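Methanol--corrinoid protein co-methyltransferase (PDB 2I2X) transfers the methyl group of methanol to the cob(I)amide carried by its partner corrinoid protein MtaC, a zinc-dependent step of methanogenesis. Local coordinates at residues K289-C293 and W329-L333; C309-E313 and L333-C337. One frame throughout, in Å; residues are numbered along the deposited sequence.

Contact 1 of 2, residues K289-C293 and W329-L333; sequences KTSTC and WSETL
A loop can pack on a helix largely through one threonine and one indole, as 289-293 does against 329-333. The first segment, in the loop that follows barrel strand 285-287, has no regular secondary structure: phi/psi are -102/23 at Thr290 and -120/18 at Ser291, then helix-like at Thr292 (-63/-22) and Cys293 (-56/-30). The second is regular helix near the start of 325-345, with Leu333 N hydrogen-bonded to Trp329 O, 3.0 Å. The backbones come nearest at Thr290 and Leu333, 6.6 Å between CA atoms. Over one face of the Trp329 six-membered ring (chi1 m, chi2 96°), Cys293, chi1 39°, sets SG 3.6 Å from the centroid and 14° off the normal, a sulfur-aromatic contact, with its CB 3.4 Å from Trp329 CZ2. Thr292 OG1 meets the ring edge, 3.3 Å from Trp329 CH2, and hydrogen-bonds Cys328 O of the second MtaB subunit. Thr290, chi1 m, inserts CG2 between the helix side chains, 3.6 Å from both Thr332 CG2 and Leu333 CD2 and 3.7 Å from Trp329 CE3; its OG1 turns to Asp336. No hydrogen bond joins the segments: cohesion is apolar and sulfur-aromatic, and the hydroxyls of Thr290 and Thr292 find partners beyond the interface.

Contact 2 of 2, residues C309-E313 and L333-C337; sequences CWSNE and LAYDC. With K (potassium ion), chain S.
Strand 309-311 and helix segment 333-337 run roughly antiparallel, their axes 8.6 Å apart at closest approach and crossing at 147°, with Trp310 and Leu333 in register (CA-CA 6.5 Å). Past the strand, Asn312 (phi/psi -100/6) and Glu313 (phi 74°) turn the chain, and in an ST turn Glu313 N donates at 2.8 Å to Ser311 OG, an oxygen that also hydrogen-bonds Asp268. Trp310, chi1 t and chi2 -130°, points its indole at the helix: NE1 donates, at 2.8 Å and 169°, to Asp336 OD2, which Thr290 OG1 also reaches. Leu333, m then t, lays CD2 over the five-membered ring, 4.1 Å from its centroid, as a CH-pi contact. Cys337 SG approaches obliquely, 3.9 Å from Trp310 CB. From the turn, the Glu313 side chain reaches the potassium ion, OE1 at 3.2 Å, which Glu86 and Glu164 also bind. In this TIM barrel, 309-311 is hydrogen-bonded between parallel strands 40-43 and 285-287, and helix 325-345 covers the outside against Pro41 and helix 55-76.

Contacts 1 and 2 illustrate how one helix can serve two consecutive elements of a barrel: their centres are 6 Å apart and both use Leu333 on helix 325-345. The polar join is Asp336 OD2, which accepts the indole N-H of Trp310 in contact 2 and lies 2.6 Å from Thr290 OG1 of contact 1, a probable hydrogen bond. The two loops also pack directly, Cys293 SG being 3.3 Å from Asn312 O. Asp336 OD1 forms a salt bridge with Lys289 of the second MtaB subunit, so this core reaches the dimer interface. Contact 2 comes near the zinc ligands, the Ser311 side chain about 7 Å from that of Cys269; in contact 1, the Cys293 side chain is about 8 Å from the bound corrinoid.

Contact 1 of 2, residues K289-C293 and W329-L333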
# COMPACT_ATOMS: atom_id res chain seq x y z
N LYS A 289 2.35 -8.20 7.66
CA LYS A 289 2.40 -8.12 6.20
C LYS A 289 1.66 -6.90 5.61
O LYS A 289 2.05 -6.44 4.53
CB LYS A 289 1.88 -9.41 5.58
CG LYS A 289 0.39 -9.57 5.58
CD LYS A 289 0.01 -10.65 4.63
CE LYS A 289 -1.35 -11.25 4.94
NZ LYS A 289 -1.52 -12.52 4.13
N THR A 290 0.61 -6.43 6.29
CA THR A 290 -0.19 -5.32 5.83
C THR A 290 0.15 -4.01 6.56
O THR A 290 -0.65 -3.05 6.60
CB THR A 290 -1.69 -5.64 5.86
OG1 THR A 290 -1.91 -6.90 5.24
CG2 THR A 290 -2.51 -4.57 5.07
N SER A 291 1.36 -3.95 7.12
CA SER A 291 1.89 -2.68 7.65
C SER A 291 3.18 -2.29 6.92
O SER A 291 3.95 -1.46 7.41
CB SER A 291 2.11 -2.73 9.19
OG SER A 291 3.06 -3.74 9.52
N THR A 292 3.42 -2.89 5.76
CA THR A 292 4.66 -2.62 5.01
C THR A 292 4.81 -1.17 4.55
O THR A 292 5.92 -0.74 4.24
CB THR A 292 4.81 -3.56 3.78
OG1 THR A 292 3.61 -3.51 2.99
CG2 THR A 292 5.10 -5.00 4.22
N CYS A 293 3.70 -0.43 4.45
CA CYS A 293 3.73 1.02 4.23
C CYS A 293 4.56 1.76 5.28
O CYS A 293 5.16 2.82 5.01
CB CYS A 293 2.31 1.60 4.22
SG CYS A 293 1.20 0.84 5.46
N TRP A 329 -5.06 0.91 2.15
CA TRP A 329 -4.60 0.06 3.23
C TRP A 329 -5.75 -0.41 4.12
O TRP A 329 -5.71 -1.56 4.58
CB TRP A 329 -3.47 0.68 4.03
CG TRP A 329 -2.21 0.78 3.25
CD1 TRP A 329 -1.75 1.89 2.55
CD2 TRP A 329 -1.24 -0.24 3.06
NE1 TRP A 329 -0.55 1.59 1.95
CE2 TRP A 329 -0.22 0.30 2.24
CE3 TRP A 329 -1.14 -1.56 3.48
CZ2 TRP A 329 0.89 -0.44 1.84
CZ3 TRP A 329 -0.02 -2.31 3.09
CH2 TRP A 329 0.98 -1.74 2.27
N SER A 330 -6.78 0.40 4.30
CA SER A 330 -7.93 -0.09 5.08
C SER A 330 -8.63 -1.24 4.39
O SER A 330 -9.05 -2.20 5.04
CB SER A 330 -8.93 1.02 5.48
OG SER A 330 -9.35 1.80 4.37
N GLU A 331 -8.75 -1.16 3.06
CA GLU A 331 -9.37 -2.24 2.29
C GLU A 331 -8.59 -3.58 2.44
O GLU A 331 -9.21 -4.62 2.70
CB GLU A 331 -9.60 -1.84 0.81
CG GLU A 331 -10.07 -3.02 -0.13
CD GLU A 331 -10.74 -2.58 -1.43
OE1 GLU A 331 -11.28 -1.45 -1.49
OE2 GLU A 331 -10.75 -3.37 -2.41
N THR A 332 -7.26 -3.55 2.31
CA THR A 332 -6.44 -4.74 2.54
C THR A 332 -6.60 -5.28 4.00
O THR A 332 -6.83 -6.48 4.21
CB THR A 332 -4.96 -4.46 2.20
OG1 THR A 332 -4.86 -3.75 0.95
CG2 THR A 332 -4.19 -5.72 2.11
N LEU A 333 -6.52 -4.40 4.99
CA LEU A 333 -6.71 -4.82 6.36
C LEU A 333 -8.07 -5.48 6.54
O LEU A 333 -8.18 -6.59 7.08
CB LEU A 333 -6.61 -3.63 7.35
CG LEU A 333 -5.28 -2.92 7.46
CD1 LEU A 333 -5.45 -1.65 8.16
CD2 LEU A 333 -4.20 -3.79 8.14

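Contact 2 of 2, residues C309-E313 and L333-C337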
# COMPACT_ATOMS: atom_id res chain seq x y z
N CYS A 309 -7.15 -7.20 16.66
CA CYS A 309 -7.22 -6.12 15.66
C CYS A 309 -5.97 -6.16 14.80
O CYS A 309 -4.94 -6.69 15.22
CB CYS A 309 -7.44 -4.76 16.32
SG CYS A 309 -8.73 -4.85 17.61
N TRP A 310 -6.07 -5.64 13.59
CA TRP A 310 -5.04 -5.84 12.57
C TRP A 310 -4.80 -4.49 11.94
O TRP A 310 -5.72 -3.87 11.39
CB TRP A 310 -5.54 -6.84 11.55
CG TRP A 310 -4.61 -7.25 10.43
CD1 TRP A 310 -4.93 -7.27 9.10
CD2 TRP A 310 -3.28 -7.76 10.54
NE1 TRP A 310 -3.87 -7.74 8.37
CE2 TRP A 310 -2.84 -8.06 9.22
CE3 TRP A 310 -2.40 -7.98 11.61
CZ2 TRP A 310 -1.56 -8.58 8.94
CZ3 TRP A 310 -1.13 -8.50 11.34
CH2 TRP A 310 -0.72 -8.79 10.01
N SER A 311 -3.55 -4.02 12.08
CA SER A 311 -3.16 -2.68 11.71
C SER A 311 -2.09 -2.56 10.59
O SER A 311 -1.32 -3.48 10.36
CB SER A 311 -2.68 -1.99 12.99
OG SER A 311 -1.90 -0.84 12.70
N ASN A 312 -2.06 -1.39 9.93
CA ASN A 312 -1.05 -1.05 8.90
C ASN A 312 0.05 -0.17 9.46
O ASN A 312 0.89 0.34 8.70
CB ASN A 312 -1.70 -0.28 7.74
CG ASN A 312 -2.17 1.10 8.18
OD1 ASN A 312 -2.91 1.20 9.15
ND2 ASN A 312 -1.70 2.16 7.51
N GLU A 313 -0.01 0.06 10.78
CA GLU A 313 1.03 0.76 11.56
C GLU A 313 1.00 2.25 11.30
O GLU A 313 0.72 3.05 12.19
CB GLU A 313 2.42 0.17 11.33
CG GLU A 313 3.58 0.94 11.96
CD GLU A 313 3.46 1.12 13.48
OE1 GLU A 313 4.23 1.95 14.02
OE2 GLU A 313 2.63 0.44 14.15
N LEU A 333 -6.52 -4.40 4.99
CA LEU A 333 -6.71 -4.82 6.36
C LEU A 333 -8.07 -5.48 6.54
O LEU A 333 -8.18 -6.59 7.08
CB LEU A 333 -6.61 -3.63 7.35
CG LEU A 333 -5.28 -2.92 7.46
CD1 LEU A 333 -5.45 -1.65 8.16
CD2 LEU A 333 -4.20 -3.79 8.14
N ALA A 334 -9.11 -4.81 6.06
CA ALA A 334 -10.46 -5.34 6.25
C ALA A 334 -10.63 -6.70 5.56
O ALA A 334 -11.36 -7.57 6.05
CB ALA A 334 -11.50 -4.36 5.79
N TYR A 335 -9.97 -6.88 4.43
CA TYR A 335 -10.07 -8.15 3.75
C TYR A 335 -9.30 -9.23 4.52
O TYR A 335 -9.76 -10.37 4.62
CB TYR A 335 -9.56 -8.02 2.31
CG TYR A 335 -10.62 -7.73 1.27
CD1 TYR A 335 -11.71 -8.59 1.09
CD2 TYR A 335 -10.51 -6.62 0.43
CE1 TYR A 335 -12.68 -8.35 0.13
CE2 TYR A 335 -11.48 -6.37 -0.54
CZ TYR A 335 -12.57 -7.24 -0.69
OH TYR A 335 -13.52 -7.01 -1.69
N ASP A 336 -8.13 -8.88 5.06
CA ASP A 336 -7.36 -9.81 5.90
C ASP A 336 -8.26 -10.23 7.05
O ASP A 336 -8.29 -11.40 7.39
CB ASP A 336 -6.08 -9.17 6.47
CG ASP A 336 -5.01 -8.97 5.42
OD1 ASP A 336 -5.01 -9.70 4.42
OD2 ASP A 336 -4.16 -8.06 5.58
N CYS A 337 -9.00 -9.28 7.62
CA CYS A 337 -9.92 -9.62 8.68
C CYS A 337 -11.04 -10.52 8.18
O CYS A 337 -11.42 -11.46 8.88
CB CYS A 337 -10.47 -8.38 9.40
SG CYS A 337 -9.20 -7.49 10.46
K K S . 3.57 4.09 16.25